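Local coordinates for coat protein (Pseudomonas phage PP7, PDB 2QUD) that self-assembles as dimers into an icosahedral T=3 capsid, packages the viral RNA genome and represses translation of the viral replicase, at the interface of chains A and B. Coordinates in Å, arbitrary orientation; residue numbers count along the deposited sequence, not the author numbering. Chains: chain A/B, Coat protein.

Contact 1: the interface of chains A and B. Residues chain A 114, 118; chain B 98, 101.
One face of the B:Tyr101 ring is covered by A:Glu114, whose beta-carbon CB stands over it toward the rim, 3.6 Å from the phenol carbon CZ. The glutamate crosses the tyrosine at about a right angle; CB and CG rest on the face near CZ, CE2 and CD2, and the carboxylate, its plane turned only 11° from that of the ring, passes beyond the rim. CG, anti to the backbone N (chi1 -173°), and an extended chain beyond it carry the carboxylate out to B:Lys98. There the ammonium NZ of B:Lys98 donates to OE2 of A:Glu114 at 2.7 Å, a hydrogen bond that is also a salt bridge. The ammonium comes from above the carboxylate plane, 52° out of it. The long chain of B:Lys98, bent at chi2, is well suited to bringing NZ to this carboxylate. The other carboxylate oxygen, OE1 of A:Glu114, lies 2.7 Å from water 1, which in turn lies 2.9 Å from the phenol OH of B:Tyr101; each carboxylate oxygen thus has a polar partner. One turn further on, A:Val118 places its methyl CG2 3.8 Å from CA of B:Lys98, a short branched side chain that packs against the backbone of helix 94-108. The site joins helix 111-119 of chain A to helix 94-108 of chain B, where the C-terminal helices of the two subunits pack together in the coat-protein dimer.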
loop_
_atom_site.group_PDB
_atom_site.type_symbol
_atom_site.label_atom_id
_atom_site.label_comp_id
_atom_site.label_asym_id
_atom_site.label_seq_id
_atom_site.Cartn_x
_atom_site.Cartn_y
_atom_site.Cartn_z
ATOM N N GLU A 114 5.154 9.154 5.297
ATOM C CA GLU A 114 6.193 8.648 6.182
ATOM C C GLU A 114 5.936 9.128 7.620
ATOM O O GLU A 114 6.022 8.359 8.558
ATOM C CB GLU A 114 7.600 9.085 5.736
ATOM C CG GLU A 114 8.710 8.412 6.549
ATOM C CD GLU A 114 10.115 8.731 6.099
ATOM O OE1 GLU A 114 10.291 9.348 5.033
ATOM O OE2 GLU A 114 11.059 8.359 6.836
ATOM N N VAL A 118 5.161 6.775 10.864
ATOM C CA VAL A 118 6.206 6.731 11.874
ATOM C C VAL A 118 5.822 7.543 13.139
ATOM O O VAL A 118 6.130 7.127 14.257
ATOM C CB VAL A 118 7.562 7.170 11.273
ATOM C CG1 VAL A 118 8.654 7.190 12.325
ATOM C CG2 VAL A 118 7.968 6.229 10.100
ATOM N N LYS B 98 9.595 2.799 10.712
ATOM C CA LYS B 98 10.361 3.296 9.570
ATOM C C LYS B 98 10.648 2.175 8.546
ATOM O O LYS B 98 10.558 2.400 7.332
ATOM C CB LYS B 98 11.662 3.950 10.053
ATOM C CG LYS B 98 12.664 4.419 9.005
ATOM C CD LYS B 98 12.099 5.334 7.927
ATOM C CE LYS B 98 13.254 5.992 7.143
ATOM N NZ LYS B 98 12.820 6.546 5.825
ATOM N N TYR B 101 7.473 1.258 6.662
ATOM C CA TYR B 101 7.328 2.314 5.648
ATOM C C TYR B 101 8.289 2.121 4.457
ATOM O O TYR B 101 7.875 2.118 3.287
ATOM C CB TYR B 101 7.528 3.716 6.269
ATOM C CG TYR B 101 7.578 4.771 5.198
ATOM C CD1 TYR B 101 6.424 5.226 4.626
ATOM C CD2 TYR B 101 8.768 5.265 4.701
ATOM C CE1 TYR B 101 6.436 6.102 3.579
ATOM C CE2 TYR B 101 8.799 6.181 3.663
ATOM C CZ TYR B 101 7.630 6.593 3.087
ATOM O OH TYR B 101 7.647 7.511 2.071
HETATM O O HOH W 1 9.502 9.677 2.481
#

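Contact 2: the interface of chains A and B. Residues chain A 86, 101, 104; chain B 82, 108, 113, 117-118.
A:Val86 and A:Thr104 hold the indole of B:Trp82 between them in the dimer core of this Leviviricetes coat protein, whose two subunits join their beta-sheets and interlock their helices. The apolar contacts centre on this sandwich. Methyl CG2 of A:Val86 sits over the centre of one face, 3.6 Å from CD2 of B:Trp82, and methyl CG2 of A:Thr104 sits over the opposite face, also 3.6 Å from CD2 of B:Trp82. A broad, flat tryptophan suits a slot between a strand and a helix, and small beta-branched residues can close on it from both sides. CG1 of A:Val86 lies 4.1 Å from CG1 of B:Val117. A:Tyr101 lies beside the indole and points the same way, its CD1 3.9 Å from CZ3 of B:Trp82. The side chains of A:Tyr101 and B:Val113 cross at about a right angle, with CE1 of A:Tyr101 4.0 Å from CG1 of B:Val113.

Among the polar contacts, the phenol OH of A:Tyr101 donates to the backbone O of B:Val108 at 2.7 Å, in the carbonyl plane and on a lone pair, with an angle of 141° at the oxygen. The length of tyrosine lets its hydroxyl reach the end of helix 94-108. In A:Thr104, chi1 of -63° sets OG1 beside the backbone N and leaves CG2 anti to it; both branches lie on the indole, and OG1 also reaches water 2 at 2.9 Å, which bridges to the backbone O of B:Trp82. In the backbone, A:Val86 and B:Trp82 form an antiparallel beta bridge between the two strands 76-89.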
loop_
_atom_site.group_PDB
_atom_site.type_symbol
_atom_site.label_atom_id
_atom_site.label_comp_id
_atom_site.label_asym_id
_atom_site.label_seq_id
_atom_site.Cartn_x
_atom_site.Cartn_y
_atom_site.Cartn_z
ATOM N N VAL A 86 -6.697 -3.029 -3.807
ATOM C CA VAL A 86 -6.760 -2.285 -5.071
ATOM C C VAL A 86 -7.942 -2.837 -5.882
ATOM O O VAL A 86 -8.048 -4.044 -6.131
ATOM C CB VAL A 86 -5.433 -2.377 -5.898
ATOM C CG1 VAL A 86 -5.417 -1.334 -7.029
ATOM C CG2 VAL A 86 -4.153 -2.270 -5.015
ATOM N N TYR A 101 -1.710 3.501 -10.173
ATOM C CA TYR A 101 -0.409 3.030 -9.731
ATOM C C TYR A 101 0.605 4.178 -9.483
ATOM O O TYR A 101 1.212 4.303 -8.411
ATOM C CB TYR A 101 0.165 2.016 -10.763
ATOM C CG TYR A 101 1.567 1.655 -10.411
ATOM C CD1 TYR A 101 1.854 0.756 -9.381
ATOM C CD2 TYR A 101 2.655 2.288 -11.034
ATOM C CE1 TYR A 101 3.162 0.465 -9.011
ATOM C CE2 TYR A 101 3.968 2.007 -10.642
ATOM C CZ TYR A 101 4.227 1.107 -9.622
ATOM O OH TYR A 101 5.563 0.874 -9.299
ATOM N N THR A 104 -0.275 6.310 -6.552
ATOM C CA THR A 104 -0.080 5.632 -5.295
ATOM C C THR A 104 1.413 5.511 -4.952
ATOM O O THR A 104 1.778 5.693 -3.892
ATOM C CB THR A 104 -0.704 4.253 -5.295
ATOM O OG1 THR A 104 -2.100 4.377 -5.458
ATOM C CG2 THR A 104 -0.414 3.550 -4.026
ATOM N N TRP B 82 -7.274 2.528 -4.632
ATOM C CA TRP B 82 -6.156 1.898 -3.981
ATOM C C TRP B 82 -6.163 2.342 -2.529
ATOM O O TRP B 82 -5.893 3.511 -2.229
ATOM C CB TRP B 82 -4.839 2.237 -4.665
ATOM C CG TRP B 82 -3.661 1.398 -4.209
ATOM C CD1 TRP B 82 -3.370 0.975 -2.942
ATOM C CD2 TRP B 82 -2.598 0.926 -5.038
ATOM N NE1 TRP B 82 -2.180 0.281 -2.933
ATOM C CE2 TRP B 82 -1.710 0.201 -4.213
ATOM C CE3 TRP B 82 -2.336 1.004 -6.410
ATOM C CZ2 TRP B 82 -0.550 -0.379 -4.698
ATOM C CZ3 TRP B 82 -1.171 0.442 -6.892
ATOM C CH2 TRP B 82 -0.303 -0.246 -6.045
ATOM N N VAL B 108 5.895 -0.960 -3.515
ATOM C CA VAL B 108 4.969 -0.295 -4.448
ATOM C C VAL B 108 5.746 0.138 -5.687
ATOM O O VAL B 108 5.222 0.055 -6.786
ATOM C CB VAL B 108 4.168 0.870 -3.760
ATOM C CG1 VAL B 108 3.370 1.653 -4.792
ATOM C CG2 VAL B 108 3.283 0.301 -2.636
ATOM N N VAL B 113 4.908 -4.927 -8.950
ATOM C CA VAL B 113 3.630 -4.403 -8.463
ATOM C C VAL B 113 2.951 -3.595 -9.568
ATOM O O VAL B 113 1.756 -3.680 -9.729
ATOM C CB VAL B 113 3.766 -3.619 -7.143
ATOM C CG1 VAL B 113 2.516 -2.824 -6.843
ATOM C CG2 VAL B 113 4.080 -4.592 -6.014
ATOM N N VAL B 117 -0.947 -4.572 -10.942
ATOM C CA VAL B 117 -2.067 -3.638 -11.016
ATOM C C VAL B 117 -2.477 -3.241 -12.430
ATOM O O VAL B 117 -3.667 -3.094 -12.704
ATOM C CB VAL B 117 -1.764 -2.390 -10.119
ATOM C CG1 VAL B 117 -2.816 -1.312 -10.262
ATOM C CG2 VAL B 117 -1.658 -2.835 -8.647
ATOM N N VAL B 118 -1.510 -3.042 -13.323
ATOM C CA VAL B 118 -1.776 -2.576 -14.699
ATOM C C VAL B 118 -2.139 -3.752 -15.624
ATOM O O VAL B 118 -3.067 -3.654 -16.462
ATOM C CB VAL B 118 -0.635 -1.726 -15.259
ATOM C CG1 VAL B 118 -0.945 -1.257 -16.682
ATOM C CG2 VAL B 118 -0.409 -0.538 -14.313
HETATM O O HOH W 2 -3.244 4.756 -2.828
#

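Contact 3: the interface of chains A and B. Residues chain A 88-89, 92, 96-97; chain B 78, 80, 117.
The backbone N of A:Val89, extended at the end of strand 76-89 (phi/psi -86/138°), faces the side chain of B:Gln80 on the partner's strand 76-89, toward one end of these paired strands of the Leviviricetes coat protein. That N donates to the amide oxygen OE1 of B:Gln80 at 2.9 Å, in the carbonyl plane and on a lone pair. Glutamine suits the place because its amide offers both an acceptor and a donor: NE2 gives a weak bond to OG of A:Ser96. Its extended chain (chi2 179°) carries the amide to this cluster, and its CG rests 3.7 Å from CG2 of A:Val89.

The small A:Ser92 lets B:Tyr78 approach: CA of A:Ser92 lies 3.5 Å from CZ of B:Tyr78. OG of A:Ser92 donates to the backbone O of A:Val89 at 2.6 Å, which leaves its 3.1 Å approach to OE1 of B:Gln80 weak and at best a competing bond. The same OG lies in the guanidinium plane of A:Arg97 and accepts from NH1 at 3.0 Å; A:Arg97 thereby helps position the serine. OG of A:Ser96 and the phenol OH of B:Tyr78 form a hydrogen bond of 3.1 Å. On the apolar flank, A:Ile88 crosses B:Val117 at about a right angle, the end of its longer branch, CD1, 3.7 Å from CG1 of B:Val117.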
loop_
_atom_site.group_PDB
_atom_site.type_symbol
_atom_site.label_atom_id
_atom_site.label_comp_id
_atom_site.label_asym_id
_atom_site.label_seq_id
_atom_site.Cartn_x
_atom_site.Cartn_y
_atom_site.Cartn_z
ATOM N N ILE A 88 -9.606 -2.715 -9.448
ATOM C CA ILE A 88 -9.289 -2.483 -10.847
ATOM C C ILE A 88 -10.493 -2.908 -11.677
ATOM O O ILE A 88 -10.965 -4.035 -11.591
ATOM C CB ILE A 88 -8.002 -3.233 -11.270
ATOM C CG1 ILE A 88 -6.777 -2.671 -10.517
ATOM C CG2 ILE A 88 -7.789 -3.132 -12.782
ATOM C CD1 ILE A 88 -6.417 -1.236 -10.868
ATOM N N VAL A 89 -11.027 -1.972 -12.450
ATOM C CA VAL A 89 -12.262 -2.223 -13.159
ATOM C C VAL A 89 -11.972 -2.893 -14.497
ATOM O O VAL A 89 -11.044 -2.536 -15.211
ATOM C CB VAL A 89 -13.082 -0.909 -13.281
ATOM C CG1 VAL A 89 -14.313 -1.130 -14.134
ATOM C CG2 VAL A 89 -13.481 -0.394 -11.860
ATOM N N SER A 92 -11.724 -0.855 -17.701
ATOM C CA SER A 92 -10.858 0.321 -17.579
ATOM C C SER A 92 -9.840 0.453 -18.691
ATOM O O SER A 92 -9.502 -0.518 -19.352
ATOM C CB SER A 92 -10.142 0.314 -16.226
ATOM O OG SER A 92 -9.279 -0.806 -16.105
ATOM N N SER A 96 -5.569 4.554 -17.168
ATOM C CA SER A 96 -6.199 4.786 -15.855
ATOM C C SER A 96 -5.601 3.897 -14.751
ATOM O O SER A 96 -5.426 4.332 -13.624
ATOM C CB SER A 96 -7.733 4.594 -15.878
ATOM O OG SER A 96 -8.121 3.254 -16.112
ATOM N N ARG A 97 -5.318 2.647 -15.094
ATOM C CA ARG A 97 -4.673 1.718 -14.160
ATOM C C ARG A 97 -3.257 2.187 -13.845
ATOM O O ARG A 97 -2.860 2.205 -12.686
ATOM C CB ARG A 97 -4.652 0.303 -14.722
ATOM C CG ARG A 97 -6.040 -0.297 -14.931
ATOM C CD ARG A 97 -6.020 -1.737 -15.319
ATOM N NE ARG A 97 -5.315 -2.024 -16.569
ATOM C CZ ARG A 97 -5.839 -2.000 -17.790
ATOM N NH1 ARG A 97 -7.100 -1.625 -18.020
ATOM N NH2 ARG A 97 -5.076 -2.336 -18.817
ATOM N N TYR B 78 -16.533 4.865 -14.261
ATOM C CA TYR B 78 -16.062 3.901 -13.274
ATOM C C TYR B 78 -15.112 4.568 -12.316
ATOM O O TYR B 78 -14.591 5.644 -12.627
ATOM C CB TYR B 78 -15.388 2.681 -13.939
ATOM C CG TYR B 78 -14.191 2.980 -14.838
ATOM C CD1 TYR B 78 -12.915 3.203 -14.309
ATOM C CD2 TYR B 78 -14.325 2.996 -16.222
ATOM C CE1 TYR B 78 -11.837 3.457 -15.127
ATOM C CE2 TYR B 78 -13.231 3.253 -17.055
ATOM C CZ TYR B 78 -11.990 3.496 -16.495
ATOM O OH TYR B 78 -10.885 3.764 -17.305
ATOM N N GLN B 80 -11.726 3.569 -9.747
ATOM C CA GLN B 80 -10.720 2.611 -9.291
ATOM C C GLN B 80 -10.160 3.144 -7.983
ATOM O O GLN B 80 -10.117 4.357 -7.759
ATOM C CB GLN B 80 -9.692 2.371 -10.385
ATOM C CG GLN B 80 -10.328 1.597 -11.554
ATOM C CD GLN B 80 -9.412 1.321 -12.715
ATOM O OE1 GLN B 80 -9.264 0.172 -13.143
ATOM N NE2 GLN B 80 -8.784 2.374 -13.242
ATOM N N VAL B 117 -0.947 -4.572 -10.942
ATOM C CA VAL B 117 -2.067 -3.638 -11.016
ATOM C C VAL B 117 -2.477 -3.241 -12.430
ATOM O O VAL B 117 -3.667 -3.094 -12.704
ATOM C CB VAL B 117 -1.764 -2.390 -10.119
ATOM C CG1 VAL B 117 -2.816 -1.312 -10.262
ATOM C CG2 VAL B 117 -1.658 -2.835 -8.647
#

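Contact 2 and contact 3 are neighbours, the centres of their C-alpha atoms about 10 Å apart, and they share B:Val117 as well as strand 76-89 of both chains. Contact 1 lies further off, about 19 Å from contact 2 and 27 Å from contact 3, and joins helices. All three involve helix 94-109 of chain A or its counterpart 94-108 of chain B, and helix 111-119, from chain A in contact 1 and chain B in the others; Tyr101 serves in contacts 1 and 2. Because the dimer is two-fold symmetric, each contact recurs with the chains exchanged, tying sheet and helices into the capsid's building block.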